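Local coordinates for protein histone-lysine N-methyltransferase family member SUVH9 (PDB 4NJ5) that takes part in gene silencing and may bind methylated DNA and recruit RNA polymerase V to chromatin, while itself lacking methyltransferase activity, at residues L180-E185 with S230-A235; D466-V471 with E492-M497; M62-R67 with F86-C91. One frame throughout, in Å; residues are numbered along the deposited sequence.

Interaction 1 of 3, residues L180-E185 with S230-A235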
# COMPACT_ATOMS: atom_id res chain seq x y z
N LEU A 180 -4.27 -10.35 -10.54
CA LEU A 180 -5.36 -9.59 -11.14
C LEU A 180 -4.84 -8.33 -11.82
O LEU A 180 -3.97 -7.65 -11.28
CB LEU A 180 -6.39 -9.20 -10.07
CG LEU A 180 -7.13 -10.25 -9.24
CD1 LEU A 180 -6.25 -10.86 -8.15
CD2 LEU A 180 -8.39 -9.66 -8.62
N LYS A 181 -5.36 -8.03 -13.00
CA LYS A 181 -5.09 -6.73 -13.59
C LYS A 181 -5.87 -5.72 -12.78
O LYS A 181 -7.08 -5.61 -12.90
CB LYS A 181 -5.51 -6.65 -15.06
CG LYS A 181 -5.30 -5.25 -15.64
CD LYS A 181 -5.75 -5.14 -17.09
CE LYS A 181 -4.79 -5.85 -18.03
NZ LYS A 181 -3.38 -5.43 -17.79
N TYR A 182 -5.16 -4.99 -11.93
CA TYR A 182 -5.82 -4.12 -10.96
C TYR A 182 -5.10 -2.79 -10.88
O TYR A 182 -3.87 -2.73 -10.87
CB TYR A 182 -5.89 -4.81 -9.60
CG TYR A 182 -6.99 -4.31 -8.70
CD1 TYR A 182 -8.25 -4.90 -8.72
CD2 TYR A 182 -6.78 -3.26 -7.83
CE1 TYR A 182 -9.26 -4.45 -7.90
CE2 TYR A 182 -7.79 -2.80 -7.01
CZ TYR A 182 -9.03 -3.40 -7.04
OH TYR A 182 -10.03 -2.95 -6.23
N GLU A 183 -5.88 -1.72 -10.81
CA GLU A 183 -5.37 -0.36 -10.82
C GLU A 183 -4.48 -0.08 -9.60
O GLU A 183 -4.92 -0.22 -8.45
CB GLU A 183 -6.55 0.62 -10.87
CG GLU A 183 -6.19 2.08 -11.10
CD GLU A 183 -7.43 2.96 -11.28
OE1 GLU A 183 -8.56 2.45 -11.15
OE2 GLU A 183 -7.26 4.16 -11.56
N ASN A 184 -3.24 0.30 -9.86
CA ASN A 184 -2.31 0.73 -8.81
C ASN A 184 -1.16 1.51 -9.43
O ASN A 184 -0.94 1.44 -10.64
CB ASN A 184 -1.78 -0.46 -8.02
CG ASN A 184 -0.83 -1.32 -8.82
OD1 ASN A 184 0.37 -1.05 -8.87
ND2 ASN A 184 -1.36 -2.35 -9.45
N GLU A 185 -0.42 2.24 -8.61
CA GLU A 185 0.56 3.20 -9.11
C GLU A 185 2.00 2.68 -9.16
O GLU A 185 2.92 3.42 -9.50
CB GLU A 185 0.48 4.50 -8.32
CG GLU A 185 -0.34 5.61 -8.99
CD GLU A 185 -1.76 5.18 -9.33
OE1 GLU A 185 -2.20 5.42 -10.48
OE2 GLU A 185 -2.45 4.62 -8.45
N SER A 230 -11.85 -11.17 -3.32
CA SER A 230 -13.24 -10.77 -3.15
C SER A 230 -13.35 -9.31 -2.71
O SER A 230 -14.19 -8.56 -3.21
CB SER A 230 -13.93 -11.68 -2.13
OG SER A 230 -13.83 -13.04 -2.52
N VAL A 231 -12.50 -8.93 -1.77
CA VAL A 231 -12.44 -7.55 -1.29
C VAL A 231 -12.07 -6.60 -2.43
O VAL A 231 -12.65 -5.52 -2.57
CB VAL A 231 -11.45 -7.41 -0.11
CG1 VAL A 231 -11.37 -5.96 0.36
CG2 VAL A 231 -11.87 -8.32 1.05
N LEU A 232 -11.13 -7.03 -3.26
CA LEU A 232 -10.70 -6.25 -4.42
C LEU A 232 -11.85 -6.00 -5.39
O LEU A 232 -12.14 -4.85 -5.76
CB LEU A 232 -9.56 -6.96 -5.15
CG LEU A 232 -8.12 -6.48 -4.96
CD1 LEU A 232 -8.00 -5.55 -3.77
CD2 LEU A 232 -7.17 -7.65 -4.80
N LYS A 233 -12.52 -7.08 -5.78
CA LYS A 233 -13.62 -6.98 -6.73
C LYS A 233 -14.74 -6.12 -6.15
O LYS A 233 -15.34 -5.30 -6.86
CB LYS A 233 -14.13 -8.37 -7.12
CG LYS A 233 -13.12 -9.18 -7.92
CD LYS A 233 -13.76 -10.36 -8.66
CE LYS A 233 -13.51 -11.68 -7.94
NZ LYS A 233 -13.96 -12.85 -8.75
N PHE A 234 -14.99 -6.28 -4.86
CA PHE A 234 -15.99 -5.49 -4.15
C PHE A 234 -15.68 -3.99 -4.20
O PHE A 234 -16.56 -3.18 -4.51
CB PHE A 234 -16.08 -5.97 -2.70
CG PHE A 234 -17.16 -5.32 -1.91
CD1 PHE A 234 -18.48 -5.73 -2.04
CD2 PHE A 234 -16.87 -4.29 -1.03
CE1 PHE A 234 -19.49 -5.13 -1.31
CE2 PHE A 234 -17.88 -3.68 -0.30
CZ PHE A 234 -19.19 -4.10 -0.43
N ALA A 235 -14.43 -3.63 -3.89
CA ALA A 235 -14.00 -2.23 -3.94
C ALA A 235 -14.17 -1.63 -5.33
O ALA A 235 -14.74 -0.53 -5.51
CB ALA A 235 -12.55 -2.11 -3.49

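Interaction 2 of 3, residues D466-V471 with E492-M497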
# COMPACT_ATOMS: atom_id res chain seq x y z
N ASP A 466 -1.00 1.38 16.38
CA ASP A 466 -0.37 0.75 15.23
C ASP A 466 -0.91 1.30 13.91
O ASP A 466 -1.65 0.62 13.20
CB ASP A 466 -0.52 -0.78 15.29
CG ASP A 466 0.31 -1.40 16.40
OD1 ASP A 466 1.55 -1.35 16.31
OD2 ASP A 466 -0.28 -1.92 17.37
N PRO A 467 -0.53 2.54 13.57
CA PRO A 467 -1.10 3.23 12.41
C PRO A 467 -0.50 2.77 11.09
O PRO A 467 0.66 2.36 11.03
CB PRO A 467 -0.71 4.69 12.68
CG PRO A 467 0.59 4.59 13.40
CD PRO A 467 0.51 3.34 14.25
N ASN A 468 -1.30 2.84 10.03
CA ASN A 468 -0.82 2.57 8.68
C ASN A 468 -0.64 3.85 7.87
O ASN A 468 -0.42 3.82 6.66
CB ASN A 468 -1.74 1.59 7.94
CG ASN A 468 -3.20 2.03 7.94
OD1 ASN A 468 -3.53 3.13 8.38
ND2 ASN A 468 -4.07 1.16 7.45
N VAL A 469 -0.75 4.99 8.56
CA VAL A 469 -0.60 6.29 7.92
C VAL A 469 0.34 7.18 8.73
O VAL A 469 0.17 7.35 9.94
CB VAL A 469 -1.95 7.02 7.77
CG1 VAL A 469 -1.75 8.40 7.17
CG2 VAL A 469 -2.91 6.19 6.92
N ILE A 470 1.34 7.75 8.06
CA ILE A 470 2.27 8.67 8.72
C ILE A 470 2.00 10.11 8.34
O ILE A 470 1.33 10.41 7.34
CB ILE A 470 3.74 8.35 8.39
CG1 ILE A 470 4.02 8.56 6.90
CG2 ILE A 470 4.10 6.93 8.83
CD1 ILE A 470 5.49 8.55 6.55
N VAL A 471 2.56 11.01 9.14
CA VAL A 471 2.39 12.44 8.96
C VAL A 471 3.70 13.09 8.51
O VAL A 471 4.77 12.72 8.99
CB VAL A 471 1.92 13.10 10.28
CG1 VAL A 471 1.87 14.61 10.15
CG2 VAL A 471 0.56 12.54 10.69
N GLU A 492 2.42 1.75 4.35
CA GLU A 492 2.64 0.44 3.76
C GLU A 492 1.70 0.20 2.59
O GLU A 492 0.90 1.07 2.24
CB GLU A 492 2.47 -0.67 4.81
CG GLU A 492 1.12 -0.66 5.49
CD GLU A 492 1.01 -1.69 6.60
OE1 GLU A 492 1.92 -2.54 6.73
OE2 GLU A 492 0.01 -1.65 7.35
N ASN A 493 1.80 -0.97 1.96
CA ASN A 493 0.89 -1.33 0.89
C ASN A 493 -0.48 -1.73 1.45
O ASN A 493 -0.68 -2.86 1.88
CB ASN A 493 1.48 -2.46 0.03
CG ASN A 493 2.74 -2.03 -0.70
OD1 ASN A 493 2.82 -0.92 -1.22
ND2 ASN A 493 3.73 -2.91 -0.73
N ILE A 494 -1.40 -0.78 1.44
CA ILE A 494 -2.72 -0.98 2.03
C ILE A 494 -3.74 -1.44 0.99
O ILE A 494 -4.06 -0.70 0.06
CB ILE A 494 -3.24 0.33 2.67
CG1 ILE A 494 -2.18 0.93 3.59
CG2 ILE A 494 -4.55 0.07 3.41
CD1 ILE A 494 -2.51 2.33 4.09
N PRO A 495 -4.24 -2.67 1.14
CA PRO A 495 -5.32 -3.14 0.25
C PRO A 495 -6.59 -2.33 0.48
O PRO A 495 -6.77 -1.79 1.57
CB PRO A 495 -5.52 -4.60 0.66
CG PRO A 495 -4.92 -4.72 2.02
CD PRO A 495 -3.81 -3.71 2.09
N PRO A 496 -7.45 -2.21 -0.50
CA PRO A 496 -8.69 -1.49 -0.36
C PRO A 496 -9.57 -2.09 0.71
O PRO A 496 -9.56 -3.25 0.96
CB PRO A 496 -9.35 -1.68 -1.69
CG PRO A 496 -8.28 -1.90 -2.62
CD PRO A 496 -7.18 -2.54 -1.89
N MET A 497 -10.28 -1.20 1.38
CA MET A 497 -11.24 -1.46 2.41
C MET A 497 -10.59 -1.64 3.76
O MET A 497 -11.24 -1.78 4.72
CB MET A 497 -12.19 -2.61 2.08
CG MET A 497 -12.81 -2.54 0.71
SD MET A 497 -13.80 -1.11 0.50
CE MET A 497 -12.91 -0.20 -0.68
O HOH W 1 -2.71 -1.91 6.49

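Interaction 3 of 3, residues M62-R67 with F86-C91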
# COMPACT_ATOMS: atom_id res chain seq x y z
N MET A 62 20.45 -12.90 2.74
CA MET A 62 19.68 -13.80 3.60
C MET A 62 18.48 -13.10 4.24
O MET A 62 18.22 -13.28 5.43
CB MET A 62 20.58 -14.39 4.69
CG MET A 62 21.85 -15.05 4.18
SD MET A 62 21.54 -16.56 3.25
CE MET A 62 21.97 -16.04 1.59
N LEU A 63 17.75 -12.31 3.45
CA LEU A 63 16.63 -11.56 3.98
C LEU A 63 15.26 -12.12 3.59
O LEU A 63 14.23 -11.64 4.06
CB LEU A 63 16.73 -10.08 3.60
CG LEU A 63 17.93 -9.34 4.20
CD1 LEU A 63 17.91 -7.89 3.77
CD2 LEU A 63 17.92 -9.46 5.72
N TRP A 64 15.25 -13.12 2.72
CA TRP A 64 14.01 -13.76 2.32
C TRP A 64 13.40 -14.57 3.47
O TRP A 64 14.12 -15.05 4.34
CB TRP A 64 14.23 -14.70 1.14
CG TRP A 64 14.45 -14.01 -0.16
CD1 TRP A 64 14.74 -12.69 -0.36
CD2 TRP A 64 14.39 -14.60 -1.46
NE1 TRP A 64 14.88 -12.43 -1.70
CE2 TRP A 64 14.66 -13.59 -2.40
CE3 TRP A 64 14.14 -15.90 -1.92
CZ2 TRP A 64 14.69 -13.83 -3.77
CZ3 TRP A 64 14.17 -16.13 -3.29
CH2 TRP A 64 14.44 -15.10 -4.19
N MET A 65 12.08 -14.71 3.44
CA MET A 65 11.39 -15.61 4.36
C MET A 65 11.17 -16.92 3.63
O MET A 65 11.13 -16.94 2.40
CB MET A 65 10.04 -15.02 4.76
CG MET A 65 10.12 -13.62 5.33
SD MET A 65 8.47 -12.97 5.64
CE MET A 65 7.82 -14.24 6.72
N ASN A 66 11.03 -18.01 4.38
CA ASN A 66 10.80 -19.34 3.80
C ASN A 66 11.77 -19.62 2.65
O ASN A 66 11.36 -19.99 1.55
CB ASN A 66 9.34 -19.46 3.32
CG ASN A 66 8.96 -20.88 2.93
OD1 ASN A 66 9.45 -21.85 3.51
ND2 ASN A 66 8.09 -21.00 1.94
N ARG A 67 13.05 -19.40 2.91
CA ARG A 67 14.09 -19.55 1.90
C ARG A 67 14.19 -20.99 1.41
O ARG A 67 14.36 -21.24 0.21
CB ARG A 67 15.43 -19.09 2.45
CG ARG A 67 16.62 -19.38 1.55
CD ARG A 67 16.59 -18.55 0.28
NE ARG A 67 17.85 -18.62 -0.45
CZ ARG A 67 18.92 -17.88 -0.16
NH1 ARG A 67 20.03 -18.01 -0.87
NH2 ARG A 67 18.87 -17.01 0.84
N PHE A 86 4.51 -7.47 -7.45
CA PHE A 86 5.46 -8.17 -8.31
C PHE A 86 5.57 -9.63 -7.92
O PHE A 86 5.40 -9.99 -6.75
CB PHE A 86 6.84 -7.51 -8.22
CG PHE A 86 6.85 -6.05 -8.56
CD1 PHE A 86 6.81 -5.09 -7.55
CD2 PHE A 86 6.90 -5.62 -9.88
CE1 PHE A 86 6.83 -3.74 -7.85
CE2 PHE A 86 6.92 -4.26 -10.19
CZ PHE A 86 6.88 -3.32 -9.17
N ARG A 87 5.85 -10.48 -8.91
CA ARG A 87 6.06 -11.90 -8.65
C ARG A 87 7.22 -12.14 -7.69
O ARG A 87 7.12 -12.95 -6.78
CB ARG A 87 6.30 -12.65 -9.96
CG ARG A 87 5.11 -12.69 -10.89
CD ARG A 87 4.02 -13.57 -10.34
NE ARG A 87 3.68 -14.67 -11.24
CZ ARG A 87 4.11 -15.92 -11.08
NH1 ARG A 87 3.76 -16.86 -11.94
NH2 ARG A 87 4.88 -16.22 -10.05
N PHE A 88 8.33 -11.44 -7.91
CA PHE A 88 9.53 -11.65 -7.11
C PHE A 88 9.27 -11.30 -5.65
O PHE A 88 9.80 -11.93 -4.73
CB PHE A 88 10.67 -10.79 -7.65
CG PHE A 88 11.96 -11.52 -7.81
CD1 PHE A 88 12.79 -11.74 -6.73
CD2 PHE A 88 12.36 -11.98 -9.06
CE1 PHE A 88 13.99 -12.41 -6.88
CE2 PHE A 88 13.56 -12.64 -9.21
CZ PHE A 88 14.38 -12.85 -8.12
N GLU A 89 8.43 -10.29 -5.45
CA GLU A 89 7.98 -9.90 -4.13
C GLU A 89 7.42 -11.10 -3.37
O GLU A 89 7.68 -11.26 -2.18
CB GLU A 89 6.93 -8.79 -4.24
CG GLU A 89 6.60 -8.09 -2.95
CD GLU A 89 5.72 -6.87 -3.15
OE1 GLU A 89 5.32 -6.60 -4.30
OE2 GLU A 89 5.42 -6.19 -2.14
N LEU A 90 6.67 -11.95 -4.07
CA LEU A 90 6.12 -13.16 -3.48
C LEU A 90 7.21 -14.11 -3.01
O LEU A 90 7.03 -14.84 -2.04
CB LEU A 90 5.21 -13.88 -4.49
CG LEU A 90 4.03 -13.06 -5.00
CD1 LEU A 90 3.26 -13.83 -6.06
CD2 LEU A 90 3.11 -12.67 -3.85
N CYS A 91 8.34 -14.10 -3.71
CA CYS A 91 9.48 -14.91 -3.32
C CYS A 91 10.09 -14.36 -2.05
O CYS A 91 10.46 -15.11 -1.14
CB CYS A 91 10.54 -14.95 -4.43
SG CYS A 91 9.94 -15.51 -6.03

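Interaction 1 of 3, residues L180-E185 with S230-A235
Leu180, at the end of strand 174-180, faces Leu232 on helix 228-240 with its CD2 methyl, the two CD2 atoms 4.5 Å apart. This strand belongs to the curved sheet of the SRA domain, and the contact seats the loop that leaves it against a helix further along the chain. Leu180 and Leu232 also share Val192 of strand 190-206, which closes the apolar patch beside them.

Tyr182 carries most of the contact. With CG anti to the backbone N (chi1 -156°), its ring extends toward the helix, and the Leu232 side chain crosses one face obliquely. Leu232 CG stands 3.9 Å from the ring centroid in a CH-pi contact, offset toward the rim, while Leu232 CB approaches ring atom CE1 of Tyr182 at 3.7 Å. Beyond the ring, Tyr182 OH donates a hydrogen bond to Leu232 O at 2.9 Å, with a C=O...OH angle of 119° and the hydroxyl tilted from the carbonyl plane. The same hydroxyl oxygen lies 3.8 Å from Ala235 CB, one turn along the helix. A phenylalanine here would probably keep the packing over Leu232 but leave its carbonyl without the hydroxyl donor in this buried contact.

Glu183 next sends OE1 into a salt bridge with Lys239, a second tie to the same helix. Asn184 then braces the loop: its OD1 accepts from the backbone N of Val186, an Asx turn, and of Ser187. From the same amide, Asn184 ND2 donates back to Tyr182 O at 2.9 Å, with an N-H...O angle of 132°.

Interaction 2 of 3, residues D466-V471 with E492-M497
Asn468 meets Glu492 and Ile494 with its CB, and Ile494 alone with its amide. The CB lies 3.7 Å from Glu492 OE2 and 4.0 Å from the CD1 methyl of Ile494. With CG between the backbone N and the carbonyl carbon (chi1 53°), the amide is laid against that methyl, and the two side chains cross at about a right angle. The methyl touches the amide at Asn468 CG and ND2, and its nearest approach is to the backbone, 3.6 Å from Ile494 CD1 to Asn468 O.

Pro467 and Asn468 close the His-Ser-Thr-Asp-Pro-Asn sequence, the counterpart of the His-Ser-Cys-x-Pro-Asn motif of active SET domains, with threonine in place of the usual zinc-binding cysteine. In the SET fold this motif and the C-terminal strand form the pseudoknot. The amide of Asn468 makes that link directly: OD1 accepts from Ser501 N, at strand 501-502, and ND2 donates to Glu499 O.

ND2 has a second, weak bond, to a water 3.5 Å away. That water donates to Glu492 OE2 at 2.9 Å, joining the buried amide to a partly exposed carboxylate whose chain runs extended beyond CG.

Interaction 3 of 3, residues M62-R67 with F86-C91
Trp64 sets the edge of its indole against Phe88 and one face against Cys91. The tight spot is at the rim of the six-membered ring, where Trp64 CZ2 comes within 3.5 Å of Phe88 CE1. The two rings meet rim to rim, their centroids 5.9 Å apart and their planes at 75°, with neither over the face of the other. Cys91 instead covers a face of the indole: its CB is 4.2 Å from the centroid of the six-membered ring of Trp64, a CH-pi contact 23° off the normal.

Trp64 CG lies anti to the carbonyl carbon (chi1 -73°), which turns the indole toward helix 87-92. Its NE1 donates to Gly55 O, so the ring also ties back to helix 46-60.

Beyond Trp64 the contact thins. Met65 leads its side chain away, onto His15 and Val16 of helix 8-35, although its backbone is hydrogen-bonded to Val92. On the exposed side, Arg67 points away from helix 87-92 and leans on Arg59. The turn that delivers Trp64 is a Schellman motif ending helix 46-60, with Met62, at positive phi, as its C-prime residue.

In the fold
Interactions 1 and 2 adjoin through the 492-497 loop, although their centres are about 16 Å apart. Pro496 CD sits 3.6 Å from Leu232 CD1, and Met497 CE 3.4 Å from Ala235 CB, so Leu232 and Ala235 of helix 228-240 meet Tyr182 of the 180-185 loop and the 492-497 loop alike. SRA-side and SET residues thus come together where these two interactions adjoin. Interaction 3 lies about 22 Å from each of the others between centres. Its nearest approach to interaction 2 is Asn493 ND2 to Glu89 OE2, 4.0 Å and mere packing; Arg20 of the long helix 8-35 forms a salt bridge with Glu89. All three lie away from the pre-SET zinc cluster.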